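Long-range contacts in histidinol-phosphate aminotransferase (Clostridium acetobutylicum, PDB 3FTB), which probably transfers amino groups as a pyridoxal 5'-phosphate-dependent aminotransferase: residues Leu83-Glu89 with Gln242-Ile247; Ile90-Ser94 with Leu207-Arg211; Lys285-Ile289 with Leu354-Glu358. Residue numbers count along the deposited sequence, not the author numbering.

Following the chain from the N terminus, edge strand 80-84 leads into helix 87-95, and Leu83-Glu89 closes the long loop of interaction 1 when Gln242-Ile247 returns to it ahead of helix 249-257. Interaction 2 is nested inside that loop: the next residues of the same helix, Ile90-Ser94, lie on strand 207-212 of the seven-stranded sheet. The two touch, Gln242 CG lying 3.6 Å from Leu93 CD1, and their centres are 12 Å apart. Interaction 3 follows in series and joins the loop between helix 262-285 and strand 289-293 to the C-terminal helix 344-359; its centre lies about 43 Å and 39 Å from those of interactions 1 and 2, across the centre of the chain.

Interaction 1. Residues Leu83-Glu89 with Gln242-Ile247; sequences LGNGASE and QNPWNI. With PO4 (phosphate ion), chain E.
Leu83 and Gly84 leave strand 80-84 extended, Asn85 forms the centre of an inverse gamma turn (phi/psi -68/76), and Gly86, at 92/162, leads into helix 87-95. Against this bend lies the irregular run Gln242-Ile247, with Asn85 CA 5.9 Å from Ile247 CA. Asn246 takes a p rotamer (chi2 -40°) that carries its amide in between: ND2 donates to Leu83 O at 3.1 Å and to Glu89 OE1 at 3.2 Å. Glu89, with chi1 and chi2 both t, reaches out from the first helical turn to the gamma turn, and its OE1 also accepts from Asn85 N at 2.6 Å. Next to the polar group, Leu83 (m, t) sets CB 3.7 Å from Ile247 CG1, while Ile247 (m, m) brings CD1 to 3.5 Å from Gly84 C. Asn85 (t) sends ND2 to Asn246 O of the second subunit, a bond repeated from the other chain, so the contact is part of the dimer interface. At the helix start a phosphate ion accepts from Ala87 N (to O2, 2.9 Å), Ser88 N (to O1, 3.0 Å) and Ser88 OG (to O1, a very short 2.4 Å); Thr214 and Arg223 bind it too. This is consistent with the cofactor-phosphate site of fold-type I aminotransferases. Glu89 OE1 thus serves both a backbone NH and the side-chain amide of Asn246, coupling the turn before this anion site to the distant loop.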
ATOM      1  N   LEU A  83      -1.550  -1.940 -10.466  1.00 33.57           N
ATOM      2  CA  LEU A  83      -2.388  -1.792  -9.277  1.00 34.63           C
ATOM      3  C   LEU A  83      -1.689  -0.901  -8.262  1.00 35.79           C
ATOM      4  O   LEU A  83      -0.477  -0.978  -8.080  1.00 33.32           O
ATOM      5  CB  LEU A  83      -2.715  -3.162  -8.666  1.00 20.11           C
ATOM      6  CG  LEU A  83      -3.293  -4.123  -9.706  1.00 24.30           C
ATOM      7  CD1 LEU A  83      -3.476  -5.519  -9.134  1.00 25.39           C
ATOM      8  CD2 LEU A  83      -4.597  -3.591 -10.281  1.00 24.29           C
ATOM      9  N   GLY A  84      -2.452  -0.035  -7.615  1.00 35.70           N
ATOM     10  CA  GLY A  84      -1.861   0.872  -6.660  1.00 27.90           C
ATOM     11  C   GLY A  84      -2.644   0.983  -5.375  1.00 46.11           C
ATOM     12  O   GLY A  84      -3.878   0.939  -5.369  1.00 52.08           O
ATOM     13  N   ASN A  85      -1.905   1.108  -4.279  1.00 55.53           N
ATOM     14  CA  ASN A  85      -2.463   1.483  -2.996  1.00 58.06           C
ATOM     15  C   ASN A  85      -2.925   2.938  -3.124  1.00 51.38           C
ATOM     16  O   ASN A  85      -2.258   3.858  -2.648  1.00 55.10           O
ATOM     17  CB  ASN A  85      -1.386   1.328  -1.918  1.00 63.82           C
ATOM     18  CG  ASN A  85      -1.954   1.260  -0.512  1.00 67.41           C
ATOM     19  OD1 ASN A  85      -2.965   0.600  -0.256  1.00 71.29           O
ATOM     20  ND2 ASN A  85      -1.283   1.930   0.417  1.00 61.94           N
ATOM     21  N   GLY A  86      -4.063   3.132  -3.792  1.00 40.22           N
ATOM     22  CA  GLY A  86      -4.565   4.453  -4.133  1.00 24.99           C
ATOM     23  C   GLY A  86      -4.076   4.879  -5.514  1.00 33.28           C
ATOM     24  O   GLY A  86      -3.111   4.317  -6.029  1.00 33.70           O
ATOM     25  N   ALA A  87      -4.725   5.864  -6.130  1.00 31.18           N
ATOM     26  CA  ALA A  87      -4.185   6.442  -7.367  1.00 34.31           C
ATOM     27  C   ALA A  87      -2.838   7.131  -7.108  1.00 46.91           C
ATOM     28  O   ALA A  87      -1.994   7.244  -8.004  1.00 49.81           O
ATOM     29  CB  ALA A  87      -5.169   7.423  -7.991  1.00 21.86           C
ATOM     30  N   SER A  88      -2.646   7.585  -5.873  1.00 47.29           N
ATOM     31  CA  SER A  88      -1.426   8.278  -5.477  1.00 44.36           C
ATOM     32  C   SER A  88      -0.184   7.541  -5.934  1.00 32.87           C
ATOM     33  O   SER A  88       0.767   8.145  -6.421  1.00 41.21           O
ATOM     34  CB  SER A  88      -1.372   8.425  -3.959  1.00 41.88           C
ATOM     35  OG  SER A  88      -2.589   8.933  -3.456  1.00 52.79           O
ATOM     36  N   GLU A  89      -0.192   6.228  -5.752  1.00 29.08           N
ATOM     37  CA  GLU A  89       0.986   5.419  -6.018  1.00 43.61           C
ATOM     38  C   GLU A  89       1.337   5.493  -7.502  1.00 45.75           C
ATOM     39  O   GLU A  89       2.510   5.525  -7.884  1.00 42.39           O
ATOM     40  CB  GLU A  89       0.754   3.964  -5.564  1.00 47.50           C
ATOM     41  CG  GLU A  89       2.033   3.138  -5.353  1.00 59.62           C
ATOM     42  CD  GLU A  89       1.781   1.651  -5.029  1.00 66.13           C
ATOM     43  OE1 GLU A  89       0.636   1.284  -4.701  1.00 60.63           O
ATOM     44  OE2 GLU A  89       2.737   0.840  -5.096  1.00 68.84           O
ATOM     45  N   GLN A 242       7.391  -1.672  -7.840  1.00 33.44           N
ATOM     46  CA  GLN A 242       6.474  -1.882  -6.722  1.00 37.75           C
ATOM     47  C   GLN A 242       6.833  -3.047  -5.804  1.00 53.38           C
ATOM     48  O   GLN A 242       7.886  -3.674  -5.934  1.00 53.50           O
ATOM     49  CB  GLN A 242       5.051  -2.086  -7.234  1.00 29.18           C
ATOM     50  CG  GLN A 242       4.505  -0.910  -8.008  1.00 37.73           C
ATOM     51  CD  GLN A 242       3.081  -1.138  -8.453  1.00 45.13           C
ATOM     52  OE1 GLN A 242       2.143  -0.744  -7.765  1.00 48.95           O
ATOM     53  NE2 GLN A 242       2.911  -1.798  -9.598  1.00 38.54           N
ATOM     54  N   ASN A 243       5.926  -3.325  -4.875  1.00 57.55           N
ATOM     55  CA  ASN A 243       6.055  -4.462  -3.983  1.00 54.65           C
ATOM     56  C   ASN A 243       4.875  -5.417  -4.163  1.00 46.32           C
ATOM     57  O   ASN A 243       3.718  -4.988  -4.181  1.00 46.97           O
ATOM     58  CB  ASN A 243       6.129  -3.973  -2.541  1.00 63.37           C
ATOM     59  CG  ASN A 243       6.811  -4.960  -1.631  1.00 64.02           C
ATOM     60  OD1 ASN A 243       6.206  -5.471  -0.690  1.00 61.93           O
ATOM     61  ND2 ASN A 243       8.079  -5.242  -1.908  1.00 67.34           N
ATOM     62  N   PRO A 244       5.165  -6.713  -4.319  1.00 37.51           N
ATOM     63  CA  PRO A 244       4.130  -7.744  -4.457  1.00 31.31           C
ATOM     64  C   PRO A 244       3.122  -7.664  -3.311  1.00 36.03           C
ATOM     65  O   PRO A 244       3.449  -7.157  -2.239  1.00 38.51           O
ATOM     66  CB  PRO A 244       4.926  -9.039  -4.388  1.00 41.02           C
ATOM     67  CG  PRO A 244       6.280  -8.657  -4.916  1.00 43.67           C
ATOM     68  CD  PRO A 244       6.524  -7.271  -4.406  1.00 38.82           C
ATOM     69  N   TRP A 245       1.909  -8.146  -3.556  1.00 33.20           N
ATOM     70  CA  TRP A 245       0.762  -7.920  -2.672  1.00 37.72           C
ATOM     71  C   TRP A 245       0.581  -6.490  -2.104  1.00 38.00           C
ATOM     72  O   TRP A 245       0.270  -6.335  -0.924  1.00 45.01           O
ATOM     73  CB  TRP A 245       0.781  -8.927  -1.526  1.00 39.62           C
ATOM     74  CG  TRP A 245       0.933 -10.323  -1.988  1.00 45.65           C
ATOM     75  CD1 TRP A 245      -0.019 -11.099  -2.585  1.00 46.36           C
ATOM     76  CD2 TRP A 245       2.112 -11.132  -1.896  1.00 45.83           C
ATOM     77  NE1 TRP A 245       0.498 -12.340  -2.872  1.00 49.28           N
ATOM     78  CE2 TRP A 245       1.803 -12.386  -2.455  1.00 46.96           C
ATOM     79  CE3 TRP A 245       3.398 -10.918  -1.387  1.00 44.57           C
ATOM     80  CZ2 TRP A 245       2.733 -13.421  -2.525  1.00 51.63           C
ATOM     81  CZ3 TRP A 245       4.320 -11.946  -1.464  1.00 42.67           C
ATOM     82  CH2 TRP A 245       3.985 -13.179  -2.027  1.00 46.37           C
ATOM     83  N   ASN A 246       0.746  -5.452  -2.919  1.00 28.87           N
ATOM     84  CA  ASN A 246       0.540  -4.088  -2.421  1.00 33.69           C
ATOM     85  C   ASN A 246      -0.940  -3.727  -2.235  1.00 36.78           C
ATOM     86  O   ASN A 246      -1.274  -2.649  -1.738  1.00 41.26           O
ATOM     87  CB  ASN A 246       1.200  -3.064  -3.344  1.00 30.74           C
ATOM     88  CG  ASN A 246       0.561  -3.030  -4.720  1.00 30.85           C
ATOM     89  OD1 ASN A 246       0.207  -4.068  -5.286  1.00 35.02           O
ATOM     90  ND2 ASN A 246       0.413  -1.834  -5.267  1.00 25.26           N
ATOM     91  N   ILE A 247      -1.823  -4.629  -2.647  1.00 35.43           N
ATOM     92  CA  ILE A 247      -3.264  -4.382  -2.631  1.00 31.47           C
ATOM     93  C   ILE A 247      -3.948  -5.246  -1.581  1.00 28.07           C
ATOM     94  O   ILE A 247      -4.006  -6.453  -1.721  1.00 34.29           O
ATOM     95  CB  ILE A 247      -3.893  -4.691  -4.019  1.00 29.09           C
ATOM     96  CG1 ILE A 247      -3.170  -3.924  -5.123  1.00 32.22           C
ATOM     97  CG2 ILE A 247      -5.387  -4.396  -4.045  1.00 27.36           C
ATOM     98  CD1 ILE A 247      -3.021  -2.449  -4.843  1.00 36.23           C
TER
HETATM   99  P   PO4 E 362      -6.091   8.436  -4.047  1.00 29.96           P
HETATM  100  O1  PO4 E 362      -4.732   7.873  -3.720  1.00 38.50           O
HETATM  101  O2  PO4 E 362      -6.740   7.621  -5.127  1.00 33.13           O
HETATM  102  O3  PO4 E 362      -6.996   8.389  -2.843  1.00 25.56           O
HETATM  103  O4  PO4 E 362      -5.912   9.848  -4.542  1.00 35.41           O

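Interaction 2. Residues Ile90-Ser94 with Leu207-Arg211; sequences IIELS and LFIIR. With PO4 (phosphate ion), chain G.
Ile210 and Ile90, which bury the most surface, meet where helix 87-95 lies on strand 207-212. The segment axes approach to 9.8 Å and run nearly antiparallel, at 157°, with Ile90 CA 7.0 Å from Ile210 CA and Ser94 CA 8.4 Å from Phe208 CA. Both isoleucines are m, t and each points toward the opposing segment, bringing Ile90 CG2 to 3.7 Å from Ile210 CG1. Ile91, also m, t, places CG1 3.6 Å from Ile210 CD1. Phe208, third in buried surface, stands on the same face of the strand as Ile210 in a t rotamer (chi2 84°); Ile90 CG2 meets the edge of its ring, 3.6 Å from CE2, and Ser94 CB lies 3.7 Å from CE2. On the other face Arg211 points away from the helix, pairs with Glu184 and is hydrogen-bonded to a phosphate ion, NH1 to O1 at a very short 2.4 Å and NH2 to O4 at 2.5 Å. Such helix-on-sheet packing belongs to the large domain of the aminotransferase fold. Ser94 (p) turns OG back to Ile90 O at 2.6 Å, so its hydroxyl is satisfied within the helix and the interface can be held by apolar contact.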
ATOM      1  N   ILE A  90       0.302   5.549  -8.331  1.00 43.85           N
ATOM      2  CA  ILE A  90       0.468   5.474  -9.775  1.00 37.41           C
ATOM      3  C   ILE A  90       0.940   6.802 -10.364  1.00 35.66           C
ATOM      4  O   ILE A  90       1.783   6.820 -11.266  1.00 35.01           O
ATOM      5  CB  ILE A  90      -0.835   5.014 -10.437  1.00 32.28           C
ATOM      6  CG1 ILE A  90      -1.268   3.680  -9.832  1.00 24.97           C
ATOM      7  CG2 ILE A  90      -0.680   4.904 -11.956  1.00 21.23           C
ATOM      8  CD1 ILE A  90      -2.721   3.425  -9.989  1.00 28.17           C
ATOM      9  N   ILE A  91       0.400   7.902  -9.845  1.00 25.79           N
ATOM     10  CA  ILE A  91       0.845   9.243 -10.217  1.00 26.06           C
ATOM     11  C   ILE A  91       2.339   9.405  -9.945  1.00 30.89           C
ATOM     12  O   ILE A  91       3.115   9.750 -10.845  1.00 34.36           O
ATOM     13  CB  ILE A  91       0.073  10.316  -9.430  1.00 39.81           C
ATOM     14  CG1 ILE A  91      -1.418  10.261  -9.785  1.00 37.75           C
ATOM     15  CG2 ILE A  91       0.659  11.701  -9.694  1.00 36.58           C
ATOM     16  CD1 ILE A  91      -2.282  11.173  -8.944  1.00 33.15           C
ATOM     17  N   GLU A  92       2.741   9.137  -8.705  1.00 25.16           N
ATOM     18  CA  GLU A  92       4.154   9.175  -8.344  1.00 37.89           C
ATOM     19  C   GLU A  92       5.002   8.271  -9.236  1.00 39.17           C
ATOM     20  O   GLU A  92       5.980   8.725  -9.828  1.00 39.04           O
ATOM     21  CB  GLU A  92       4.360   8.790  -6.876  1.00 41.37           C
ATOM     22  CG  GLU A  92       5.814   8.500  -6.524  1.00 42.38           C
ATOM     23  CD  GLU A  92       6.045   8.411  -5.031  1.00 54.00           C
ATOM     24  OE1 GLU A  92       5.394   9.170  -4.286  1.00 63.35           O
ATOM     25  OE2 GLU A  92       6.879   7.584  -4.602  1.00 57.37           O
ATOM     26  N   LEU A  93       4.618   6.996  -9.326  1.00 36.26           N
ATOM     27  CA  LEU A  93       5.412   5.989 -10.033  1.00 39.80           C
ATOM     28  C   LEU A  93       5.555   6.249 -11.524  1.00 43.31           C
ATOM     29  O   LEU A  93       6.640   6.087 -12.086  1.00 40.88           O
ATOM     30  CB  LEU A  93       4.838   4.588  -9.819  1.00 40.77           C
ATOM     31  CG  LEU A  93       5.146   3.945  -8.469  1.00 38.38           C
ATOM     32  CD1 LEU A  93       4.300   2.720  -8.304  1.00 31.18           C
ATOM     33  CD2 LEU A  93       6.621   3.608  -8.343  1.00 39.41           C
ATOM     34  N   SER A  94       4.461   6.630 -12.172  1.00 38.24           N
ATOM     35  CA  SER A  94       4.522   6.917 -13.595  1.00 34.58           C
ATOM     36  C   SER A  94       5.413   8.134 -13.859  1.00 31.33           C
ATOM     37  O   SER A  94       6.097   8.214 -14.876  1.00 32.55           O
ATOM     38  CB  SER A  94       3.123   7.105 -14.179  1.00 29.42           C
ATOM     39  OG  SER A  94       2.399   8.098 -13.477  1.00 33.30           O
ATOM     40  N   LEU A 207      -0.142   6.871 -24.586  1.00 28.66           N
ATOM     41  CA  LEU A 207      -1.147   7.080 -23.553  1.00 31.27           C
ATOM     42  C   LEU A 207      -0.904   6.217 -22.321  1.00 27.82           C
ATOM     43  O   LEU A 207      -0.757   4.995 -22.417  1.00 33.85           O
ATOM     44  CB  LEU A 207      -2.551   6.775 -24.088  1.00 35.72           C
ATOM     45  CG  LEU A 207      -3.386   7.852 -24.776  1.00 40.63           C
ATOM     46  CD1 LEU A 207      -4.670   7.229 -25.284  1.00 32.46           C
ATOM     47  CD2 LEU A 207      -3.689   8.988 -23.820  1.00 42.89           C
ATOM     48  N   PHE A 208      -0.876   6.861 -21.165  1.00 28.73           N
ATOM     49  CA  PHE A 208      -0.972   6.153 -19.905  1.00 22.95           C
ATOM     50  C   PHE A 208      -2.095   6.803 -19.095  1.00 34.41           C
ATOM     51  O   PHE A 208      -2.053   8.010 -18.823  1.00 33.65           O
ATOM     52  CB  PHE A 208       0.352   6.215 -19.152  1.00 25.57           C
ATOM     53  CG  PHE A 208       0.348   5.447 -17.852  1.00 28.08           C
ATOM     54  CD1 PHE A 208       0.609   4.090 -17.840  1.00 34.23           C
ATOM     55  CD2 PHE A 208       0.085   6.083 -16.650  1.00 23.07           C
ATOM     56  CE1 PHE A 208       0.608   3.378 -16.660  1.00 40.02           C
ATOM     57  CE2 PHE A 208       0.083   5.375 -15.460  1.00 34.96           C
ATOM     58  CZ  PHE A 208       0.345   4.015 -15.467  1.00 37.53           C
ATOM     59  N   ILE A 209      -3.114   6.023 -18.741  1.00 34.13           N
ATOM     60  CA  ILE A 209      -4.271   6.570 -18.018  1.00 36.64           C
ATOM     61  C   ILE A 209      -4.287   6.133 -16.556  1.00 32.35           C
ATOM     62  O   ILE A 209      -3.989   4.976 -16.248  1.00 28.17           O
ATOM     63  CB  ILE A 209      -5.620   6.147 -18.667  1.00 30.82           C
ATOM     64  CG1 ILE A 209      -5.602   6.350 -20.189  1.00 29.67           C
ATOM     65  CG2 ILE A 209      -6.776   6.867 -18.027  1.00 13.72           C
ATOM     66  CD1 ILE A 209      -5.347   7.760 -20.618  1.00 35.83           C
ATOM     67  N   ILE A 210      -4.637   7.064 -15.670  1.00 32.44           N
ATOM     68  CA  ILE A 210      -4.800   6.778 -14.254  1.00 26.64           C
ATOM     69  C   ILE A 210      -6.279   6.867 -13.854  1.00 28.44           C
ATOM     70  O   ILE A 210      -6.926   7.910 -14.026  1.00 31.87           O
ATOM     71  CB  ILE A 210      -3.974   7.761 -13.415  1.00 27.47           C
ATOM     72  CG1 ILE A 210      -2.491   7.635 -13.773  1.00 37.62           C
ATOM     73  CG2 ILE A 210      -4.181   7.520 -11.944  1.00 23.44           C
ATOM     74  CD1 ILE A 210      -1.577   8.549 -12.965  1.00 42.24           C
ATOM     75  N   ARG A 211      -6.831   5.764 -13.365  1.00 29.17           N
ATOM     76  CA  ARG A 211      -8.178   5.798 -12.819  1.00 34.95           C
ATOM     77  C   ARG A 211      -8.137   5.598 -11.310  1.00 40.68           C
ATOM     78  O   ARG A 211      -7.099   5.261 -10.756  1.00 28.55           O
ATOM     79  CB  ARG A 211      -9.042   4.713 -13.442  1.00 31.22           C
ATOM     80  CG  ARG A 211      -9.285   4.873 -14.920  1.00 23.53           C
ATOM     81  CD  ARG A 211     -10.199   6.010 -15.213  1.00 31.92           C
ATOM     82  NE  ARG A 211     -10.661   5.955 -16.595  1.00 39.58           N
ATOM     83  CZ  ARG A 211     -11.876   5.560 -16.943  1.00 38.06           C
ATOM     84  NH1 ARG A 211     -12.738   5.196 -16.005  1.00 32.18           N
ATOM     85  NH2 ARG A 211     -12.227   5.540 -18.224  1.00 41.95           N
TER
HETATM   86  P   PO4 G 364     -15.436   4.154 -17.975  1.00 62.96           P
HETATM   87  O1  PO4 G 364     -14.858   4.296 -16.589  1.00 38.48           O
HETATM   88  O2  PO4 G 364     -15.741   2.695 -18.238  1.00 60.06           O
HETATM   89  O3  PO4 G 364     -16.699   4.984 -18.071  1.00 66.82           O
HETATM   90  O4  PO4 G 364     -14.463   4.634 -19.030  1.00 73.61           O

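Interaction 3. Residues Lys285-Ile289 with Leu354-Glu358; sequences KIGFI and LKGVE
Phe288 overlaps the side of the C-terminal helix 344-359, its ring set by a p rotamer (chi2 83°) so that CE2 comes to 3.2 Å from Leu354 O, which lies at the ring edge near its plane. The same ring places CZ 3.9 Å from Leu354 CG and CE2 4.2 Å from Val357 CG1. Its segment, Lys285-Ile289, leads from helix 262-285 into strand 289-293, with a weak backbone hydrogen bond from Ile289 N to Ile286 O (3.1 Å); Leu354-Glu358 is regular helix, Glu358 N hydrogen-bonded to Leu354 O at 3.0 Å. In register, Ile286 CA lies 6.7 Å from Lys355 CA and Gly287 CA 6.4 Å from Glu358 CA. Ile286 (chi1 m, chi2 -148°) pushes CD1 to 3.4 Å from Leu354 CB and 3.7 Å from Lys355 NZ. Glu358, with chi1 t and chi2 p, curls over Gly287, OE1 3.4 Å from its CA; a side chain at Gly287 would collide with this carboxylate. Leu312 and Leu316 of helix 309-317 extend the core around Phe288, Leu354 and Val357. The contact thus packs a helix-to-strand loop on the last helix: Ile286, Phe288 and Leu354 are buried, while Lys355 and Glu358 bring charged ends over the more open margin.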
ATOM      1  N   LYS A 285     -25.884  33.405  -9.029  1.00 46.44           N
ATOM      2  CA  LYS A 285     -26.696  34.460  -8.443  1.00 52.15           C
ATOM      3  C   LYS A 285     -25.966  35.179  -7.306  1.00 59.28           C
ATOM      4  O   LYS A 285     -26.276  36.337  -6.996  1.00 65.33           O
ATOM      5  CB  LYS A 285     -28.023  33.884  -7.931  1.00 52.58           C
ATOM      6  CG  LYS A 285     -28.905  33.245  -9.007  1.00 54.89           C
ATOM      7  CD  LYS A 285     -30.005  32.386  -8.379  1.00 57.91           C
ATOM      8  CE  LYS A 285     -31.121  32.075  -9.365  1.00 57.41           C
ATOM      9  NZ  LYS A 285     -30.614  31.402 -10.595  1.00 57.38           N
ATOM     10  N   ILE A 286     -25.002  34.496  -6.688  1.00 55.28           N
ATOM     11  CA  ILE A 286     -24.295  35.050  -5.527  1.00 49.47           C
ATOM     12  C   ILE A 286     -23.403  36.220  -5.934  1.00 43.78           C
ATOM     13  O   ILE A 286     -22.659  36.129  -6.915  1.00 48.25           O
ATOM     14  CB  ILE A 286     -23.511  33.951  -4.763  1.00 34.90           C
ATOM     15  CG1 ILE A 286     -24.399  32.717  -4.602  1.00 31.75           C
ATOM     16  CG2 ILE A 286     -23.016  34.460  -3.411  1.00 31.92           C
ATOM     17  CD1 ILE A 286     -24.151  31.948  -3.363  1.00 36.75           C
ATOM     18  N   GLY A 287     -23.497  37.320  -5.186  1.00 33.34           N
ATOM     19  CA  GLY A 287     -22.903  38.582  -5.584  1.00 34.49           C
ATOM     20  C   GLY A 287     -21.389  38.644  -5.661  1.00 39.62           C
ATOM     21  O   GLY A 287     -20.830  39.281  -6.568  1.00 40.51           O
ATOM     22  N   PHE A 288     -20.712  38.004  -4.713  1.00 36.93           N
ATOM     23  CA  PHE A 288     -19.254  38.015  -4.733  1.00 40.37           C
ATOM     24  C   PHE A 288     -18.730  36.948  -5.678  1.00 38.83           C
ATOM     25  O   PHE A 288     -17.549  36.949  -6.031  1.00 39.82           O
ATOM     26  CB  PHE A 288     -18.655  37.858  -3.334  1.00 44.87           C
ATOM     27  CG  PHE A 288     -19.153  36.664  -2.592  1.00 35.25           C
ATOM     28  CD1 PHE A 288     -18.594  35.431  -2.807  1.00 24.64           C
ATOM     29  CD2 PHE A 288     -20.170  36.784  -1.664  1.00 37.14           C
ATOM     30  CE1 PHE A 288     -19.042  34.333  -2.118  1.00 31.92           C
ATOM     31  CE2 PHE A 288     -20.626  35.691  -0.973  1.00 33.78           C
ATOM     32  CZ  PHE A 288     -20.063  34.463  -1.198  1.00 34.60           C
ATOM     33  N   ILE A 289     -19.621  36.048  -6.094  1.00 34.39           N
ATOM     34  CA  ILE A 289     -19.289  35.090  -7.139  1.00 34.35           C
ATOM     35  C   ILE A 289     -19.266  35.805  -8.478  1.00 30.71           C
ATOM     36  O   ILE A 289     -20.302  35.982  -9.114  1.00 31.54           O
ATOM     37  CB  ILE A 289     -20.275  33.925  -7.209  1.00 36.97           C
ATOM     38  CG1 ILE A 289     -20.380  33.220  -5.856  1.00 34.64           C
ATOM     39  CG2 ILE A 289     -19.826  32.931  -8.284  1.00 32.80           C
ATOM     40  CD1 ILE A 289     -19.347  32.149  -5.660  1.00 42.32           C
ATOM     41  N   LEU A 354     -23.363  31.125   2.006  1.00 32.18           N
ATOM     42  CA  LEU A 354     -22.744  32.025   1.035  1.00 32.54           C
ATOM     43  C   LEU A 354     -23.566  33.290   0.924  1.00 34.82           C
ATOM     44  O   LEU A 354     -23.034  34.385   0.768  1.00 37.07           O
ATOM     45  CB  LEU A 354     -22.683  31.364  -0.341  1.00 33.15           C
ATOM     46  CG  LEU A 354     -21.337  30.840  -0.833  1.00 29.78           C
ATOM     47  CD1 LEU A 354     -20.602  30.081   0.258  1.00 32.35           C
ATOM     48  CD2 LEU A 354     -21.540  29.960  -2.040  1.00 19.13           C
ATOM     49  N   LYS A 355     -24.879  33.114   0.986  1.00 31.07           N
ATOM     50  CA  LYS A 355     -25.822  34.218   0.962  1.00 37.74           C
ATOM     51  C   LYS A 355     -25.711  35.092   2.220  1.00 37.30           C
ATOM     52  O   LYS A 355     -25.746  36.329   2.148  1.00 31.25           O
ATOM     53  CB  LYS A 355     -27.245  33.663   0.784  1.00 41.58           C
ATOM     54  CG  LYS A 355     -27.524  33.127  -0.612  1.00 49.12           C
ATOM     55  CD  LYS A 355     -28.611  32.054  -0.609  1.00 60.10           C
ATOM     56  CE  LYS A 355     -28.925  31.569  -2.023  1.00 67.33           C
ATOM     57  NZ  LYS A 355     -27.715  31.116  -2.781  1.00 71.14           N
ATOM     58  N   GLY A 356     -25.572  34.449   3.378  1.00 34.87           N
ATOM     59  CA  GLY A 356     -25.417  35.184   4.616  1.00 30.73           C
ATOM     60  C   GLY A 356     -24.138  35.998   4.605  1.00 34.81           C
ATOM     61  O   GLY A 356     -24.076  37.074   5.173  1.00 39.30           O
ATOM     62  N   VAL A 357     -23.105  35.477   3.955  1.00 34.37           N
ATOM     63  CA  VAL A 357     -21.868  36.224   3.803  1.00 33.93           C
ATOM     64  C   VAL A 357     -22.117  37.433   2.909  1.00 45.70           C
ATOM     65  O   VAL A 357     -21.763  38.560   3.281  1.00 54.98           O
ATOM     66  CB  VAL A 357     -20.732  35.361   3.210  1.00 41.41           C
ATOM     67  CG1 VAL A 357     -19.470  36.201   3.023  1.00 39.75           C
ATOM     68  CG2 VAL A 357     -20.455  34.155   4.099  1.00 43.89           C
ATOM     69  N   GLU A 358     -22.729  37.195   1.743  1.00 33.76           N
ATOM     70  CA  GLU A 358     -23.052  38.263   0.804  1.00 35.96           C
ATOM     71  C   GLU A 358     -23.876  39.338   1.506  1.00 32.83           C
ATOM     72  O   GLU A 358     -23.527  40.518   1.472  1.00 37.46           O
ATOM     73  CB  GLU A 358     -23.796  37.714  -0.413  1.00 36.72           C
ATOM     74  CG  GLU A 358     -24.493  38.779  -1.242  1.00 43.69           C
ATOM     75  CD  GLU A 358     -23.532  39.608  -2.084  1.00 48.57           C
ATOM     76  OE1 GLU A 358     -22.381  39.171  -2.287  1.00 43.67           O
ATOM     77  OE2 GLU A 358     -23.937  40.697  -2.556  1.00 52.34           O
TER